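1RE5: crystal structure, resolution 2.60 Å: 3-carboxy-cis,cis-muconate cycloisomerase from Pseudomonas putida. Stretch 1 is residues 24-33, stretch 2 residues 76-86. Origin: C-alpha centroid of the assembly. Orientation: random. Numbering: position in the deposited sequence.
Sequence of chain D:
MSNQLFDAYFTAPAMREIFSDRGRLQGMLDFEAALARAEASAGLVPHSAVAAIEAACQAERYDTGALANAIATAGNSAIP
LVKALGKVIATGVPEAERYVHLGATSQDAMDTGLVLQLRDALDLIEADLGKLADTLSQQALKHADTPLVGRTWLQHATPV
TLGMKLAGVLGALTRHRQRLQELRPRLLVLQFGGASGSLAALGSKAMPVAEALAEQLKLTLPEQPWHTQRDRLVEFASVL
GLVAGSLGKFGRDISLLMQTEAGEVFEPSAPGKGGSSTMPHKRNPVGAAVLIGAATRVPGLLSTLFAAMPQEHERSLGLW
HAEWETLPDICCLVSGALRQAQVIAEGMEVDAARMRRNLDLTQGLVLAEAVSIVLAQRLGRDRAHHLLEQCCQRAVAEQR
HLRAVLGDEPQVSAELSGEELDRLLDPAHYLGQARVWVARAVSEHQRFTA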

# COMPACT_ATOMS: atom_id res chain seq x y z
N ARG D 24 -18.50 8.31 -18.35
CA ARG D 24 -17.22 8.97 -18.58
C ARG D 24 -17.34 9.90 -19.79
O ARG D 24 -17.00 11.09 -19.72
CB ARG D 24 -16.15 7.90 -18.81
CG ARG D 24 -14.77 8.43 -19.04
CD ARG D 24 -13.77 7.33 -18.78
NE ARG D 24 -13.12 7.48 -17.48
CZ ARG D 24 -12.50 6.49 -16.85
NH1 ARG D 24 -12.45 5.28 -17.40
NH2 ARG D 24 -11.91 6.71 -15.69
N LEU D 25 -17.84 9.34 -20.90
CA LEU D 25 -18.04 10.09 -22.13
C LEU D 25 -18.94 11.29 -21.88
O LEU D 25 -18.60 12.42 -22.21
CB LEU D 25 -18.68 9.18 -23.19
CG LEU D 25 -17.80 8.56 -24.28
CD1 LEU D 25 -16.31 8.57 -23.88
CD2 LEU D 25 -18.27 7.16 -24.53
N GLN D 26 -20.10 11.06 -21.27
CA GLN D 26 -21.02 12.15 -21.02
C GLN D 26 -20.41 13.30 -20.27
O GLN D 26 -20.69 14.47 -20.57
CB GLN D 26 -22.26 11.67 -20.28
CG GLN D 26 -23.44 12.63 -20.43
CD GLN D 26 -23.79 12.88 -21.89
OE1 GLN D 26 -24.10 11.95 -22.66
NE2 GLN D 26 -23.72 14.15 -22.29
N GLY D 27 -19.59 12.98 -19.27
CA GLY D 27 -18.96 14.03 -18.49
C GLY D 27 -18.17 14.98 -19.39
O GLY D 27 -18.30 16.20 -19.28
N MET D 28 -17.36 14.42 -20.28
CA MET D 28 -16.55 15.22 -21.18
C MET D 28 -17.41 15.99 -22.19
O MET D 28 -17.17 17.17 -22.47
CB MET D 28 -15.53 14.34 -21.91
CG MET D 28 -14.45 13.80 -20.99
SD MET D 28 -13.20 12.84 -21.86
CE MET D 28 -13.92 11.22 -21.90
N LEU D 29 -18.41 15.32 -22.75
CA LEU D 29 -19.29 15.98 -23.70
C LEU D 29 -19.99 17.15 -23.00
O LEU D 29 -20.12 18.24 -23.59
CB LEU D 29 -20.31 14.99 -24.25
CG LEU D 29 -19.64 13.90 -25.09
CD1 LEU D 29 -20.65 12.81 -25.45
CD2 LEU D 29 -19.02 14.53 -26.32
N ASP D 30 -20.42 16.94 -21.76
CA ASP D 30 -21.07 18.01 -20.99
C ASP D 30 -20.15 19.22 -20.92
O ASP D 30 -20.59 20.37 -20.99
CB ASP D 30 -21.37 17.52 -19.57
CG ASP D 30 -22.66 16.72 -19.48
OD1 ASP D 30 -23.09 16.15 -20.52
OD2 ASP D 30 -23.23 16.65 -18.38
N PHE D 31 -18.85 18.94 -20.79
CA PHE D 31 -17.86 19.99 -20.73
C PHE D 31 -17.81 20.73 -22.07
O PHE D 31 -17.87 21.96 -22.09
CB PHE D 31 -16.48 19.40 -20.44
CG PHE D 31 -15.36 20.39 -20.60
CD1 PHE D 31 -15.13 21.37 -19.63
CD2 PHE D 31 -14.56 20.37 -21.75
CE1 PHE D 31 -14.13 22.31 -19.79
CE2 PHE D 31 -13.54 21.31 -21.92
CZ PHE D 31 -13.33 22.28 -20.94
N GLU D 32 -17.72 19.98 -23.16
CA GLU D 32 -17.66 20.56 -24.51
C GLU D 32 -18.85 21.47 -24.81
O GLU D 32 -18.67 22.61 -25.28
CB GLU D 32 -17.58 19.44 -25.55
CG GLU D 32 -16.29 18.63 -25.46
CD GLU D 32 -15.03 19.50 -25.59
OE1 GLU D 32 -13.94 19.05 -25.17
OE2 GLU D 32 -15.12 20.62 -26.12
N ALA D 33 -20.06 20.97 -24.55
CA ALA D 33 -21.26 21.75 -24.78
C ALA D 33 -21.18 23.02 -23.94
O ALA D 33 -21.32 24.12 -24.46
CB ALA D 33 -22.49 20.95 -24.39
N ASN D 76 -4.65 9.54 -24.43
CA ASN D 76 -5.70 10.00 -23.53
C ASN D 76 -7.06 9.81 -24.19
O ASN D 76 -7.16 9.30 -25.30
CB ASN D 76 -5.49 11.47 -23.13
CG ASN D 76 -5.66 12.42 -24.29
OD1 ASN D 76 -6.59 12.30 -25.09
ND2 ASN D 76 -4.77 13.40 -24.38
N SER D 77 -8.12 10.21 -23.50
CA SER D 77 -9.46 10.03 -24.02
C SER D 77 -10.03 11.26 -24.72
O SER D 77 -10.84 11.15 -25.63
CB SER D 77 -10.39 9.62 -22.88
OG SER D 77 -10.20 10.51 -21.79
N ALA D 78 -9.60 12.44 -24.29
CA ALA D 78 -10.10 13.68 -24.87
C ALA D 78 -9.92 13.83 -26.37
O ALA D 78 -10.90 14.04 -27.09
CB ALA D 78 -9.47 14.88 -24.17
N ILE D 79 -8.69 13.72 -26.87
CA ILE D 79 -8.50 13.91 -28.31
C ILE D 79 -9.30 12.97 -29.23
O ILE D 79 -9.86 13.43 -30.23
CB ILE D 79 -6.99 13.93 -28.74
CG1 ILE D 79 -6.51 12.53 -29.08
CG2 ILE D 79 -6.14 14.55 -27.65
CD1 ILE D 79 -5.15 12.53 -29.74
N PRO D 80 -9.39 11.67 -28.90
CA PRO D 80 -10.18 10.85 -29.83
C PRO D 80 -11.65 11.19 -29.76
O PRO D 80 -12.38 11.08 -30.75
CB PRO D 80 -9.90 9.43 -29.36
CG PRO D 80 -8.55 9.53 -28.77
CD PRO D 80 -8.66 10.82 -27.97
N LEU D 81 -12.11 11.61 -28.59
CA LEU D 81 -13.51 11.97 -28.43
C LEU D 81 -13.81 13.25 -29.19
O LEU D 81 -14.78 13.32 -29.94
CB LEU D 81 -13.87 12.18 -26.96
CG LEU D 81 -15.31 12.63 -26.77
CD1 LEU D 81 -16.24 11.51 -27.23
CD2 LEU D 81 -15.58 12.98 -25.32
N VAL D 82 -12.96 14.26 -28.98
CA VAL D 82 -13.12 15.55 -29.63
C VAL D 82 -13.13 15.37 -31.14
O VAL D 82 -13.95 15.97 -31.83
CB VAL D 82 -12.00 16.53 -29.21
CG1 VAL D 82 -12.08 17.80 -30.06
CG2 VAL D 82 -12.15 16.90 -27.74
N LYS D 83 -12.22 14.55 -31.66
CA LYS D 83 -12.17 14.30 -33.09
C LYS D 83 -13.49 13.68 -33.56
O LYS D 83 -14.08 14.10 -34.55
CB LYS D 83 -11.02 13.36 -33.43
CG LYS D 83 -10.84 13.10 -34.92
CD LYS D 83 -9.64 12.18 -35.17
CE LYS D 83 -9.34 12.01 -36.66
NZ LYS D 83 -8.98 13.31 -37.30
N ALA D 84 -13.97 12.68 -32.83
CA ALA D 84 -15.21 12.01 -33.18
C ALA D 84 -16.38 12.99 -33.08
O ALA D 84 -17.33 12.92 -33.87
CB ALA D 84 -15.45 10.81 -32.26
N LEU D 85 -16.32 13.89 -32.11
CA LEU D 85 -17.38 14.87 -31.93
C LEU D 85 -17.40 15.77 -33.17
O LEU D 85 -18.45 16.05 -33.74
CB LEU D 85 -17.13 15.70 -30.67
CG LEU D 85 -18.04 16.92 -30.43
CD1 LEU D 85 -19.50 16.51 -30.41
CD2 LEU D 85 -17.65 17.57 -29.11
N GLY D 86 -16.21 16.22 -33.58
CA GLY D 86 -16.11 17.08 -34.75
C GLY D 86 -16.69 16.44 -36.00
O GLY D 86 -17.40 17.11 -36.76

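Residues 24-33 lie within a single helix, and most of residues 76-86 form a second helix entered through a short turn. The two helices cross obliquely, with 63° between their N-to-C directions and axes 11.1 Å apart at closest approach. At that spacing the backbones do not touch, and side chains fill the gap: the CA atoms of Met28 and Ala78 are 7.6 Å apart, those of Leu25 and Leu81 8.0 Å, and those of Glu32 and Val82 8.5 Å. No hydrogen bond links the stretches, so the 386 Å² buried between them reflects van der Waals packing, mostly between apolar side chains.

The principal bump is Leu81. Its CA-to-CB bond points toward the first helix, and its t, p rotamer delivers the two methyls into a hollow bounded by Leu25, Met28 and Leu29, residues that sit together because they span one helical turn. CD2 of Leu81 lies 3.7 Å from CB of Met28 and 3.9 Å from CD2 of Leu29, while its CD1 reaches 4.5 Å from CG of Leu25. These are van der Waals distances, tightest against the base of the Met28 side chain and looser at Leu25. Leu81 accordingly has more of its surface covered by the other stretch than any other residue here.

One turn further along the second helix, Leu85 repeats the motif less tightly. Its CD2 sits 4.0 Å from CB of Glu32 and 4.3 Å from CD2 of Leu29, so the Leu29 methyl touches both leucines. Glu32 contributes its aliphatic base to this packing, then bends through two m torsions; its OE1 comes 3.8 Å from CG2 of Val82, a contact with a methyl that can offer the carboxylate no hydrogen bond.

At the other end of the contact, Met28, whose CA-to-CB bond points toward the second stretch, lays its thioether against Ser77 and Ala78. Its CE lies 3.8 Å from OG of Ser77 and its SD 4.4 Å from N of Ala78. The small side chains of Ser77 and Ala78 accompany the closest of the CA pairings, and the thioether runs past them without bonding.

Each stretch holds its own shape. Asn76 caps the second helix, its OD1 accepting from N of Ile79 at 3.1 Å, and backbone bonds such as Leu85 N to Leu81 O, 2.7 Å, keep the two leucines one turn apart. On the first helix, NE2 of Gln26 donates to OD1 of Asp30 at 2.7 Å in a nearly straight bond, apart from the packed surface.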